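Local structure of putative capsid protein of prophage (Escherichia coli CFT073, 3BQW) at residues M6-N11 against P315-E320. The protein is probably a major capsid protein of a prophage, belonging to the phage major capsid protein E family and presumably building the shell of the virus head. Residues are numbered along the deposited sequence; the frame is centred on the assembly and turned at random.
Sequences MALNTN and PKNWIE
The N-terminal arm of this capsid-family protein runs along strand 314-319, nearly antiparallel to it (161°), just before helix 10-17 begins. In place of a regular β ladder, a side-chain-to-backbone hydrogen bond and a bridging water help tie the two segments together. T10, in the first turn of the helix, has CG2 anti to the backbone N, which swings OG1 toward the strand. There OG1 donates to P315 O at 2.6 Å, in the plane of the carbonyl and at a C=O...donor angle of 155°; a short hydroxyl suits this place because it reaches the carbonyl directly. Water 1 lies beside it, accepting from N317 N (3.0 Å) and donating to L8 O (2.8 Å), with a weak second bond to T10 OG1. It thus serves a strand N-H and an arm carbonyl that do not meet directly. The buried N317, its CG anti to the backbone N (chi1 175°), carries its side chain obliquely across L8, placing the amide group beside the L8 backbone N. A7 is small enough for the arm to lie close, its CB 3.5 Å from N317 O. Farther along, I319 lays CD1 against the M6-A7 peptide, 3.7 Å from A7 N, as an apolar cover near the start of the chain. N9 is the N-cap, its OD1 accepting from Q12 N. L8 and P315 both pack on L13 of helix 10-17, and on helix 113-146 they touch M118 and M125 respectively. K316 leaves its backbone on the side away from the arm, and its NZ forms a salt bridge with D300, while strand 314-319 pairs antiparallel with strand 327-338.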
ATOM      1  N   MET A   6     -31.402 -14.173  -5.022  1.00 42.56           N
ATOM      2  CA  MET A   6     -30.443 -15.142  -5.557  1.00 42.42           C
ATOM      3  C   MET A   6     -29.017 -14.572  -5.475  1.00 40.74           C
ATOM      4  O   MET A   6     -28.808 -13.390  -5.729  1.00 40.42           O
ATOM      5  CB  MET A   6     -30.780 -15.482  -7.014  1.00 43.28           C
ATOM      6  CG  MET A   6     -30.412 -16.920  -7.428  1.00 45.70           C
ATOM      7  SD  MET A   6     -31.573 -18.176  -6.792  1.00 52.32           S
ATOM      8  CE  MET A   6     -33.112 -17.260  -6.684  1.00 50.19           C
ATOM      9  N   ALA A   7     -28.050 -15.418  -5.126  1.00 39.17           N
ATOM     10  CA  ALA A   7     -26.659 -14.978  -4.973  1.00 38.45           C
ATOM     11  C   ALA A   7     -26.062 -14.739  -6.354  1.00 37.09           C
ATOM     12  O   ALA A   7     -26.345 -15.485  -7.276  1.00 37.02           O
ATOM     13  CB  ALA A   7     -25.831 -16.017  -4.184  1.00 38.13           C
ATOM     14  N   LEU A   8     -25.284 -13.671  -6.499  1.00 35.85           N
ATOM     15  CA  LEU A   8     -24.622 -13.379  -7.761  1.00 35.22           C
ATOM     16  C   LEU A   8     -23.479 -14.339  -7.915  1.00 34.53           C
ATOM     17  O   LEU A   8     -22.791 -14.630  -6.951  1.00 34.54           O
ATOM     18  CB  LEU A   8     -24.074 -11.949  -7.798  1.00 35.25           C
ATOM     19  CG  LEU A   8     -25.085 -10.802  -7.659  1.00 35.68           C
ATOM     20  CD1 LEU A   8     -24.383  -9.494  -7.937  1.00 33.25           C
ATOM     21  CD2 LEU A   8     -26.294 -11.029  -8.582  1.00 33.84           C
ATOM     22  N   ASN A   9     -23.278 -14.841  -9.123  1.00 33.95           N
ATOM     23  CA  ASN A   9     -22.121 -15.666  -9.378  1.00 33.94           C
ATOM     24  C   ASN A   9     -20.905 -14.785  -9.653  1.00 33.39           C
ATOM     25  O   ASN A   9     -21.002 -13.562  -9.784  1.00 32.87           O
ATOM     26  CB  ASN A   9     -22.381 -16.683 -10.499  1.00 34.32           C
ATOM     27  CG  ASN A   9     -22.695 -16.034 -11.838  1.00 35.14           C
ATOM     28  OD1 ASN A   9     -21.974 -15.150 -12.304  1.00 36.84           O
ATOM     29  ND2 ASN A   9     -23.774 -16.494 -12.475  1.00 35.27           N
ATOM     30  N   THR A  10     -19.755 -15.419  -9.735  1.00 33.16           N
ATOM     31  CA  THR A  10     -18.520 -14.687  -9.677  1.00 33.24           C
ATOM     32  C   THR A  10     -18.202 -13.945 -10.979  1.00 32.49           C
ATOM     33  O   THR A  10     -17.589 -12.896 -10.934  1.00 32.03           O
ATOM     34  CB  THR A  10     -17.394 -15.566  -9.058  1.00 34.13           C
ATOM     35  OG1 THR A  10     -17.524 -15.501  -7.608  1.00 34.63           O
ATOM     36  CG2 THR A  10     -15.999 -15.083  -9.477  1.00 32.85           C
ATOM     37  N   ASN A  11     -18.674 -14.431 -12.120  1.00 32.33           N
ATOM     38  CA  ASN A  11     -18.618 -13.631 -13.350  1.00 32.41           C
ATOM     39  C   ASN A  11     -19.349 -12.297 -13.191  1.00 31.79           C
ATOM     40  O   ASN A  11     -18.910 -11.278 -13.715  1.00 31.48           O
ATOM     41  CB  ASN A  11     -19.230 -14.379 -14.531  1.00 32.81           C
ATOM     42  CG  ASN A  11     -18.415 -15.573 -14.972  1.00 34.51           C
ATOM     43  OD1 ASN A  11     -17.237 -15.728 -14.635  1.00 40.16           O
ATOM     44  ND2 ASN A  11     -19.046 -16.426 -15.755  1.00 38.28           N
ATOM     45  N   PRO A 315     -13.898 -12.400  -5.690  1.00 26.15           N
ATOM     46  CA  PRO A 315     -15.100 -12.055  -4.957  1.00 26.63           C
ATOM     47  C   PRO A 315     -16.136 -13.169  -4.967  1.00 26.85           C
ATOM     48  O   PRO A 315     -16.243 -13.921  -5.941  1.00 27.47           O
ATOM     49  CB  PRO A 315     -15.586 -10.811  -5.692  1.00 27.04           C
ATOM     50  CG  PRO A 315     -15.237 -11.088  -7.119  1.00 27.72           C
ATOM     51  CD  PRO A 315     -13.945 -11.884  -7.069  1.00 26.87           C
ATOM     52  N   LYS A 316     -16.853 -13.306  -3.856  1.00 26.93           N
ATOM     53  CA  LYS A 316     -17.882 -14.330  -3.705  1.00 26.85           C
ATOM     54  C   LYS A 316     -19.075 -13.676  -3.073  1.00 25.97           C
ATOM     55  O   LYS A 316     -18.912 -12.856  -2.188  1.00 25.20           O
ATOM     56  CB  LYS A 316     -17.432 -15.453  -2.756  1.00 26.83           C
ATOM     57  CG  LYS A 316     -16.191 -16.219  -3.167  1.00 28.19           C
ATOM     58  CD  LYS A 316     -15.745 -17.225  -2.071  1.00 28.02           C
ATOM     59  CE  LYS A 316     -16.682 -18.451  -1.940  1.00 29.03           C
ATOM     60  NZ  LYS A 316     -16.830 -19.220  -3.214  1.00 30.52           N
ATOM     61  N   ASN A 317     -20.270 -14.054  -3.513  1.00 25.86           N
ATOM     62  CA  ASN A 317     -21.515 -13.641  -2.851  1.00 26.01           C
ATOM     63  C   ASN A 317     -22.309 -14.917  -2.539  1.00 26.67           C
ATOM     64  O   ASN A 317     -22.402 -15.797  -3.386  1.00 25.97           O
ATOM     65  CB  ASN A 317     -22.301 -12.682  -3.755  1.00 25.13           C
ATOM     66  CG  ASN A 317     -23.695 -12.296  -3.190  1.00 25.39           C
ATOM     67  OD1 ASN A 317     -23.851 -11.877  -2.031  1.00 24.03           O
ATOM     68  ND2 ASN A 317     -24.693 -12.392  -4.034  1.00 21.13           N
ATOM     69  N   TRP A 318     -22.839 -15.045  -1.323  1.00 27.83           N
ATOM     70  CA  TRP A 318     -23.646 -16.225  -0.984  1.00 29.18           C
ATOM     71  C   TRP A 318     -24.649 -15.894   0.102  1.00 30.54           C
ATOM     72  O   TRP A 318     -24.477 -14.930   0.829  1.00 30.07           O
ATOM     73  CB  TRP A 318     -22.773 -17.448  -0.591  1.00 28.86           C
ATOM     74  CG  TRP A 318     -22.158 -17.366   0.783  1.00 28.26           C
ATOM     75  CD1 TRP A 318     -22.652 -17.898   1.942  1.00 28.18           C
ATOM     76  CD2 TRP A 318     -20.941 -16.700   1.138  1.00 29.32           C
ATOM     77  NE1 TRP A 318     -21.823 -17.593   2.999  1.00 28.71           N
ATOM     78  CE2 TRP A 318     -20.759 -16.871   2.532  1.00 28.54           C
ATOM     79  CE3 TRP A 318     -19.983 -15.979   0.413  1.00 29.51           C
ATOM     80  CZ2 TRP A 318     -19.669 -16.338   3.211  1.00 28.86           C
ATOM     81  CZ3 TRP A 318     -18.894 -15.443   1.099  1.00 28.65           C
ATOM     82  CH2 TRP A 318     -18.747 -15.629   2.481  1.00 28.38           C
ATOM     83  N   ILE A 319     -25.716 -16.696   0.146  1.00 32.95           N
ATOM     84  CA  ILE A 319     -26.813 -16.580   1.112  1.00 34.90           C
ATOM     85  C   ILE A 319     -26.849 -17.883   1.892  1.00 37.17           C
ATOM     86  O   ILE A 319     -26.941 -18.955   1.303  1.00 36.67           O
ATOM     87  CB  ILE A 319     -28.185 -16.396   0.427  1.00 34.89           C
ATOM     88  CG1 ILE A 319     -28.212 -15.134  -0.443  1.00 34.78           C
ATOM     89  CG2 ILE A 319     -29.299 -16.346   1.467  1.00 34.43           C
ATOM     90  CD1 ILE A 319     -29.209 -15.225  -1.598  1.00 35.08           C
ATOM     91  N   GLU A 320     -26.757 -17.779   3.211  1.00 40.25           N
ATOM     92  CA  GLU A 320     -26.761 -18.936   4.090  1.00 42.60           C
ATOM     93  C   GLU A 320     -28.170 -19.185   4.562  1.00 44.50           C
ATOM     94  O   GLU A 320     -28.959 -18.243   4.673  1.00 45.32           O
ATOM     95  CB  GLU A 320     -25.896 -18.662   5.309  1.00 43.16           C
ATOM     96  CG  GLU A 320     -24.447 -18.432   4.997  1.00 44.48           C
ATOM     97  CD  GLU A 320     -23.582 -18.618   6.221  1.00 47.66           C
ATOM     98  OE1 GLU A 320     -23.999 -18.165   7.311  1.00 49.88           O
ATOM     99  OE2 GLU A 320     -22.497 -19.226   6.098  1.00 49.85           O
TER
HETATM  100  O   HOH W   1     -20.434 -15.798  -5.995  1.00 20.66           O